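Local coordinates for protein signal recognition particle subunit SRP68 (Chaetomium thermophilum, PDB 4P3G) that binds and remodels SRP RNA through this RNA-binding domain, and as part of the signal recognition particle probably helps target secretory and membrane proteins to the endoplasmic reticulum, at residues L45-K50 with T70-L75; T59-E64 with E121-A126. All coordinates share one frame; numbering follows the deposited sequence.

Interaction 1 of 2, residues L45-K50 with T70-L75; sequences LNIATK and TEYVRL
Leu45 lays both of its methyl groups on one face of the Tyr72 ring, and this overlap is the centre of a contact that buries 242 Å² in all. The geometry fits a CH-pi interaction: Leu45 CD1 stands 4.1 Å from the centroid of the Tyr72 ring and only 10° off the ring normal. The second methyl lies toward one side of the same face, with Leu45 CD2 3.7 Å from Tyr72 CE2. It also meets the aliphatic root of Glu71, where Leu45 CD2 approaches CB of Glu71 to 3.6 Å. With chi1 at -67°, anti to its own carbonyl carbon, Leu45 CG is itself placed 4.0 Å from Glu71 CB.

Leu45 is the first residue past helix 27-44. Asn46, with phi 45°, is the C-prime residue of a Schellman motif, and this helix end is followed by Ile47, whose side chain again heads for helix 71-93. Ile47 CD1 lies 4.0 Å from Tyr72 CE1, an oblique approach to the ring. The same methyl meets Leu75 tip to tip, Ile47 CD1 to Leu75 CD2 measuring 4.1 Å. An alanine in place of Tyr72 would remove the ring and probably open a gap above the Leu45 methyls, leaving Ile47 with Leu75 as its remaining partner on this helical turn. The side-chain contacts across the junction are apolar, so packing of methyls and ring carries the contact.

The whole is a surface junction at the C-terminal end of helix 27-44 and the first turns of helix 71-93. Leu75 and Glu71 touch Leu38 and Cys41 of helix 27-44, while Tyr72 reaches Gln65 of helix 63-68, so the loop residues pack where helices 27-44, 63-68 and 71-93 adjoin.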
ATOM      1  N   LEU A  45      39.788 -24.338 -17.223  1.00112.42           N
ATOM      2  CA  LEU A  45      40.428 -23.031 -17.215  1.00114.09           C
ATOM      3  C   LEU A  45      41.878 -23.151 -16.809  1.00114.26           C
ATOM      4  O   LEU A  45      42.570 -22.141 -16.668  1.00113.07           O
ATOM      5  CB  LEU A  45      39.704 -22.088 -16.246  1.00116.22           C
ATOM      6  CG  LEU A  45      38.283 -21.692 -16.621  1.00115.82           C
ATOM      7  CD1 LEU A  45      37.672 -20.821 -15.545  1.00112.98           C
ATOM      8  CD2 LEU A  45      38.329 -20.958 -17.941  1.00118.21           C
ATOM      9  N   ASN A  46      42.338 -24.392 -16.685  1.00118.90           N
ATOM     10  CA  ASN A  46      43.670 -24.690 -16.165  1.00125.40           C
ATOM     11  C   ASN A  46      43.960 -23.858 -14.914  1.00123.92           C
ATOM     12  O   ASN A  46      44.978 -23.175 -14.809  1.00128.16           O
ATOM     13  CB  ASN A  46      44.752 -24.537 -17.241  1.00129.76           C
ATOM     14  CG  ASN A  46      44.653 -25.608 -18.332  1.00138.86           C
ATOM     15  OD1 ASN A  46      44.239 -26.743 -18.076  1.00141.86           O
ATOM     16  ND2 ASN A  46      45.034 -25.243 -19.554  1.00142.59           N
ATOM     17  N   ILE A  47      43.017 -23.940 -13.979  1.00118.13           N
ATOM     18  CA  ILE A  47      43.102 -23.327 -12.660  1.00119.60           C
ATOM     19  C   ILE A  47      43.259 -24.403 -11.585  1.00125.12           C
ATOM     20  O   ILE A  47      42.625 -25.454 -11.660  1.00128.51           O
ATOM     21  CB  ILE A  47      41.847 -22.449 -12.385  1.00120.42           C
ATOM     22  CG1 ILE A  47      41.871 -21.229 -13.307  1.00116.80           C
ATOM     23  CG2 ILE A  47      41.769 -22.002 -10.924  1.00118.90           C
ATOM     24  CD1 ILE A  47      40.687 -20.356 -13.190  1.00113.19           C
ATOM     25  N   ALA A  48      44.116 -24.139 -10.600  1.00128.22           N
ATOM     26  CA  ALA A  48      44.458 -25.114  -9.560  1.00134.13           C
ATOM     27  C   ALA A  48      43.244 -25.718  -8.853  1.00136.49           C
ATOM     28  O   ALA A  48      42.322 -25.006  -8.464  1.00135.76           O
ATOM     29  CB  ALA A  48      45.404 -24.488  -8.537  1.00134.82           C
ATOM     30  N   THR A  49      43.251 -27.038  -8.693  1.00140.71           N
ATOM     31  CA  THR A  49      42.202 -27.719  -7.943  1.00139.87           C
ATOM     32  C   THR A  49      42.627 -27.879  -6.482  1.00142.80           C
ATOM     33  O   THR A  49      41.791 -27.947  -5.579  1.00140.28           O
ATOM     34  CB  THR A  49      41.848 -29.083  -8.568  1.00141.77           C
ATOM     35  OG1 THR A  49      43.047 -29.835  -8.803  1.00150.04           O
ATOM     36  CG2 THR A  49      41.119 -28.882  -9.887  1.00135.50           C
ATOM     37  N   LYS A  50      43.941 -27.928  -6.269  1.00148.07           N
ATOM     38  CA  LYS A  50      44.534 -27.941  -4.935  1.00153.36           C
ATOM     39  C   LYS A  50      45.582 -26.833  -4.867  1.00160.51           C
ATOM     40  O   LYS A  50      46.678 -26.972  -5.413  1.00166.12           O
ATOM     41  CB  LYS A  50      45.180 -29.297  -4.630  1.00156.76           C
ATOM     42  CG  LYS A  50      45.098 -30.324  -5.763  1.00155.14           C
ATOM     43  CD  LYS A  50      43.750 -31.045  -5.790  1.00151.32           C
ATOM     44  CE  LYS A  50      43.905 -32.532  -5.508  1.00155.37           C
ATOM     45  NZ  LYS A  50      44.581 -32.813  -4.210  1.00157.23           N
ATOM     46  N   THR A  70      34.090 -17.226 -21.279  1.00103.85           N
ATOM     47  CA  THR A  70      32.860 -17.150 -20.496  1.00 97.89           C
ATOM     48  C   THR A  70      32.886 -18.149 -19.360  1.00101.70           C
ATOM     49  O   THR A  70      32.099 -18.045 -18.435  1.00100.72           O
ATOM     50  CB  THR A  70      31.606 -17.360 -21.356  1.00 92.72           C
ATOM     51  OG1 THR A  70      31.557 -18.710 -21.830  1.00 94.92           O
ATOM     52  CG2 THR A  70      31.625 -16.420 -22.538  1.00 91.75           C
ATOM     53  N   GLU A  71      33.782 -19.129 -19.425  1.00105.78           N
ATOM     54  CA  GLU A  71      33.863 -20.086 -18.337  1.00109.96           C
ATOM     55  C   GLU A  71      34.232 -19.402 -17.015  1.00106.64           C
ATOM     56  O   GLU A  71      33.896 -19.889 -15.941  1.00110.88           O
ATOM     57  CB  GLU A  71      34.845 -21.206 -18.650  1.00120.52           C
ATOM     58  CG  GLU A  71      34.278 -22.282 -19.538  1.00135.41           C
ATOM     59  CD  GLU A  71      33.127 -23.026 -18.884  1.00140.01           C
ATOM     60  OE1 GLU A  71      31.993 -22.921 -19.398  1.00140.97           O
ATOM     61  OE2 GLU A  71      33.355 -23.713 -17.859  1.00141.74           O
ATOM     62  N   TYR A  72      34.936 -18.284 -17.091  1.00 99.73           N
ATOM     63  CA  TYR A  72      35.280 -17.544 -15.895  1.00 96.59           C
ATOM     64  C   TYR A  72      34.017 -17.101 -15.154  1.00 92.17           C
ATOM     65  O   TYR A  72      33.991 -17.052 -13.921  1.00 89.43           O
ATOM     66  CB  TYR A  72      36.149 -16.355 -16.258  1.00102.39           C
ATOM     67  CG  TYR A  72      37.589 -16.747 -16.453  1.00107.65           C
ATOM     68  CD1 TYR A  72      38.449 -16.853 -15.372  1.00111.94           C
ATOM     69  CD2 TYR A  72      38.085 -17.018 -17.717  1.00113.70           C
ATOM     70  CE1 TYR A  72      39.769 -17.220 -15.540  1.00119.82           C
ATOM     71  CE2 TYR A  72      39.405 -17.387 -17.897  1.00122.95           C
ATOM     72  CZ  TYR A  72      40.242 -17.483 -16.801  1.00125.94           C
ATOM     73  OH  TYR A  72      41.559 -17.842 -16.964  1.00135.54           O
ATOM     74  N   VAL A  73      32.977 -16.762 -15.911  1.00 90.70           N
ATOM     75  CA  VAL A  73      31.678 -16.464 -15.319  1.00 82.53           C
ATOM     76  C   VAL A  73      31.093 -17.734 -14.720  1.00 79.87           C
ATOM     77  O   VAL A  73      30.638 -17.723 -13.589  1.00 87.94           O
ATOM     78  CB  VAL A  73      30.679 -15.858 -16.342  1.00 83.16           C
ATOM     79  CG1 VAL A  73      29.268 -15.782 -15.767  1.00 76.71           C
ATOM     80  CG2 VAL A  73      31.155 -14.481 -16.802  1.00 84.58           C
ATOM     81  N   ARG A  74      31.142 -18.846 -15.436  1.00 80.41           N
ATOM     82  CA  ARG A  74      30.579 -20.068 -14.882  1.00 85.62           C
ATOM     83  C   ARG A  74      31.248 -20.449 -13.561  1.00 91.55           C
ATOM     84  O   ARG A  74      30.580 -20.870 -12.613  1.00 94.83           O
ATOM     85  CB  ARG A  74      30.700 -21.217 -15.865  1.00 87.80           C
ATOM     86  CG  ARG A  74      29.980 -22.454 -15.411  1.00 92.11           C
ATOM     87  CD  ARG A  74      29.720 -23.397 -16.577  1.00105.99           C
ATOM     88  NE  ARG A  74      28.809 -24.454 -16.165  1.00113.13           N
ATOM     89  CZ  ARG A  74      29.180 -25.701 -15.904  1.00116.64           C
ATOM     90  NH1 ARG A  74      30.452 -26.059 -16.049  1.00117.94           N
ATOM     91  NH2 ARG A  74      28.268 -26.583 -15.507  1.00113.90           N
ATOM     92  N   LEU A  75      32.552 -20.231 -13.474  1.00 89.55           N
ATOM     93  CA  LEU A  75      33.280 -20.509 -12.250  1.00 88.71           C
ATOM     94  C   LEU A  75      32.686 -19.725 -11.077  1.00 86.15           C
ATOM     95  O   LEU A  75      32.527 -20.262  -9.983  1.00 89.63           O
ATOM     96  CB  LEU A  75      34.748 -20.133 -12.422  1.00 92.41           C
ATOM     97  CG  LEU A  75      35.647 -20.523 -11.251  1.00 94.93           C
ATOM     98  CD1 LEU A  75      35.735 -22.033 -11.182  1.00 96.91           C
ATOM     99  CD2 LEU A  75      37.028 -19.914 -11.402  1.00 99.46           C
TER

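Interaction 2 of 2, residues T59-E64 with E121-A126; sequences TAITPE and EKLAQA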
ATOM      1  N   THR A  59      41.185 -16.225  -7.535  1.00170.97           N
ATOM      2  CA  THR A  59      39.755 -15.833  -7.519  1.00166.18           C
ATOM      3  C   THR A  59      39.346 -14.360  -7.775  1.00162.91           C
ATOM      4  O   THR A  59      38.162 -14.030  -7.678  1.00161.21           O
ATOM      5  CB  THR A  59      38.960 -16.391  -6.279  1.00162.85           C
ATOM      6  OG1 THR A  59      39.465 -15.823  -5.060  1.00165.04           O
ATOM      7  CG2 THR A  59      39.041 -17.908  -6.210  1.00163.43           C
ATOM      8  N   ALA A  60      40.287 -13.483  -8.122  1.00162.55           N
ATOM      9  CA  ALA A  60      39.919 -12.100  -8.458  1.00155.72           C
ATOM     10  C   ALA A  60      39.468 -11.990  -9.915  1.00149.42           C
ATOM     11  O   ALA A  60      40.295 -12.070 -10.826  1.00155.85           O
ATOM     12  CB  ALA A  60      41.088 -11.154  -8.194  1.00157.80           C
ATOM     13  N   ILE A  61      38.173 -11.775 -10.143  1.00137.87           N
ATOM     14  CA  ILE A  61      37.659 -11.785 -11.515  1.00133.24           C
ATOM     15  C   ILE A  61      37.904 -10.458 -12.233  1.00130.66           C
ATOM     16  O   ILE A  61      37.775  -9.382 -11.643  1.00129.30           O
ATOM     17  CB  ILE A  61      36.146 -12.145 -11.571  1.00122.64           C
ATOM     18  CG1 ILE A  61      35.712 -12.442 -13.009  1.00119.87           C
ATOM     19  CG2 ILE A  61      35.284 -11.048 -10.943  1.00119.68           C
ATOM     20  CD1 ILE A  61      34.334 -13.016 -13.118  1.00114.38           C
ATOM     21  N   THR A  62      38.269 -10.541 -13.511  1.00128.31           N
ATOM     22  CA  THR A  62      38.554  -9.346 -14.297  1.00124.07           C
ATOM     23  C   THR A  62      37.711  -9.318 -15.561  1.00117.33           C
ATOM     24  O   THR A  62      37.387 -10.367 -16.122  1.00117.14           O
ATOM     25  CB  THR A  62      40.027  -9.297 -14.717  1.00127.50           C
ATOM     26  OG1 THR A  62      40.211 -10.050 -15.924  1.00128.80           O
ATOM     27  CG2 THR A  62      40.911  -9.840 -13.608  1.00129.47           C
ATOM     28  N   PRO A  63      37.384  -8.106 -16.030  1.00109.37           N
ATOM     29  CA  PRO A  63      36.565  -7.892 -17.223  1.00105.61           C
ATOM     30  C   PRO A  63      37.167  -8.526 -18.461  1.00107.04           C
ATOM     31  O   PRO A  63      36.444  -8.967 -19.352  1.00106.72           O
ATOM     32  CB  PRO A  63      36.565  -6.372 -17.370  1.00104.89           C
ATOM     33  CG  PRO A  63      36.784  -5.866 -16.007  1.00101.34           C
ATOM     34  CD  PRO A  63      37.697  -6.839 -15.348  1.00103.74           C
ATOM     35  N   GLU A  64      38.489  -8.528 -18.533  1.00112.55           N
ATOM     36  CA  GLU A  64      39.174  -9.060 -19.703  1.00119.76           C
ATOM     37  C   GLU A  64      39.079 -10.583 -19.735  1.00115.39           C
ATOM     38  O   GLU A  64      38.941 -11.180 -20.805  1.00112.22           O
ATOM     39  CB  GLU A  64      40.625  -8.602 -19.709  1.00127.78           C
ATOM     40  CG  GLU A  64      40.780  -7.082 -19.705  1.00135.73           C
ATOM     41  CD  GLU A  64      40.561  -6.460 -18.323  1.00138.47           C
ATOM     42  OE1 GLU A  64      40.231  -7.207 -17.373  1.00138.64           O
ATOM     43  OE2 GLU A  64      40.707  -5.225 -18.190  1.00140.15           O
ATOM     44  N   GLU A 121      28.472 -10.200  -6.276  1.00 66.53           N
ATOM     45  CA  GLU A 121      28.566  -8.750  -6.407  1.00 74.23           C
ATOM     46  C   GLU A 121      29.772  -8.375  -7.253  1.00 73.43           C
ATOM     47  O   GLU A 121      29.687  -7.497  -8.122  1.00 75.82           O
ATOM     48  CB  GLU A 121      28.620  -8.060  -5.036  1.00 76.23           C
ATOM     49  CG  GLU A 121      27.271  -8.034  -4.332  1.00 81.98           C
ATOM     50  CD  GLU A 121      27.357  -7.661  -2.855  1.00 89.13           C
ATOM     51  OE1 GLU A 121      28.480  -7.459  -2.344  1.00 89.32           O
ATOM     52  OE2 GLU A 121      26.284  -7.548  -2.216  1.00 91.52           O
ATOM     53  N   LYS A 122      30.881  -9.067  -7.027  1.00 65.54           N
ATOM     54  CA  LYS A 122      32.072  -8.816  -7.802  1.00 69.19           C
ATOM     55  C   LYS A 122      31.851  -9.208  -9.262  1.00 71.47           C
ATOM     56  O   LYS A 122      32.445  -8.613 -10.175  1.00 77.03           O
ATOM     57  CB  LYS A 122      33.265  -9.569  -7.224  1.00 73.44           C
ATOM     58  CG  LYS A 122      33.650  -9.135  -5.834  1.00 83.41           C
ATOM     59  CD  LYS A 122      35.061  -9.605  -5.499  1.00 97.96           C
ATOM     60  CE  LYS A 122      35.687  -8.751  -4.397  1.00108.16           C
ATOM     61  NZ  LYS A 122      34.946  -8.853  -3.103  1.00111.13           N
ATOM     62  N   LEU A 123      31.004 -10.209  -9.482  1.00 65.93           N
ATOM     63  CA  LEU A 123      30.714 -10.662 -10.837  1.00 72.16           C
ATOM     64  C   LEU A 123      29.929  -9.598 -11.582  1.00 76.82           C
ATOM     65  O   LEU A 123      30.184  -9.353 -12.766  1.00 80.28           O
ATOM     66  CB  LEU A 123      29.926 -11.974 -10.820  1.00 69.92           C
ATOM     67  CG  LEU A 123      29.380 -12.399 -12.189  1.00 66.48           C
ATOM     68  CD1 LEU A 123      30.503 -12.594 -13.177  1.00 72.13           C
ATOM     69  CD2 LEU A 123      28.517 -13.647 -12.085  1.00 61.88           C
ATOM     70  N   ALA A 124      28.956  -8.999 -10.896  1.00 73.57           N
ATOM     71  CA  ALA A 124      28.146  -7.946 -11.480  1.00 77.23           C
ATOM     72  C   ALA A 124      29.010  -6.745 -11.827  1.00 82.94           C
ATOM     73  O   ALA A 124      28.904  -6.190 -12.916  1.00 87.29           O
ATOM     74  CB  ALA A 124      27.047  -7.537 -10.529  1.00 80.28           C
ATOM     75  N   GLN A 125      29.866  -6.342 -10.896  1.00 81.85           N
ATOM     76  CA  GLN A 125      30.726  -5.190 -11.123  1.00 86.65           C
ATOM     77  C   GLN A 125      31.711  -5.421 -12.268  1.00 92.95           C
ATOM     78  O   GLN A 125      31.965  -4.521 -13.052  1.00103.04           O
ATOM     79  CB  GLN A 125      31.465  -4.807  -9.845  1.00 90.66           C
ATOM     80  CG  GLN A 125      30.554  -4.203  -8.778  1.00 94.45           C
ATOM     81  CD  GLN A 125      31.284  -3.968  -7.469  1.00101.84           C
ATOM     82  OE1 GLN A 125      32.248  -4.668  -7.147  1.00108.22           O
ATOM     83  NE2 GLN A 125      30.826  -2.985  -6.706  1.00101.30           N
ATOM     84  N   ALA A 126      32.271  -6.616 -12.382  1.00 89.43           N
ATOM     85  CA  ALA A 126      33.192  -6.855 -13.479  1.00 87.83           C
ATOM     86  C   ALA A 126      32.430  -6.823 -14.789  1.00 93.68           C
ATOM     87  O   ALA A 126      32.872  -6.190 -15.746  1.00103.87           O
ATOM     88  CB  ALA A 126      33.907  -8.167 -13.321  1.00 82.13           C
TER
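The carbonyl oxygen of Lys122 takes the helical bond from Ala126 N (3.0 Å) and is also touched from outside by a methyl, Ile61 CG2, at 3.8 Å. That methyl lies over the turn from Lys122 to Ala126, reaching Ala126 CB at 4.0 Å as well. The other branch of Ile61 runs in a different direction: CG1 is anti to the backbone N (chi1 -168°), and CD1 at its end meets Leu123 CD1 at 3.9 Å, the two side chains lying aslant. Ile61 thus spans a turn of helix 103-128, touching Lys122, Leu123 and Ala126.

Pro63, at the first turn of helix 63-68, makes a second point of contact. Its ring comes against the backbone carbonyl of Ala126, near the C-terminal end of helix 103-128, with Pro63 CG 3.9 Å from Ala126 O, and the backbones are closest here, 5.1 Å between the CA atoms of Pro63 and Ala126. Between the two apolar residues, Thr62 turns away as N-cap, its OG1 hydrogen-bonded to Gln65 N.

Cross-contacts are therefore van der Waals in kind, and the small Ala126 side chain is consistent with the close approach of Pro63. Apolar packing, without polar pairing across the segments, joins the loop and the start of helix 63-68 to helix 103-128.

In the fold
The segments of the two contacts interleave along the chain, in the order 45-50, 59-64, 70-75 and 121-126, and their centres lie 13 Å apart on the same side of the chain's centre. Interaction 1 ties the loop after helix 27-44 to the start of helix 71-93; interaction 2 ties the end of that loop and the start of helix 63-68 to helix 103-128. They touch directly: Ile61 CD1 is 4.1 Å from Tyr72 O, and Val73 CG2 is 4.1 Å from Leu123 CD1. Helix 71-93 thus belongs to interaction 1 and also touches interaction 2, and the long 45-62 connection is anchored near each end within the all-helical RNA-binding domain of SRP68.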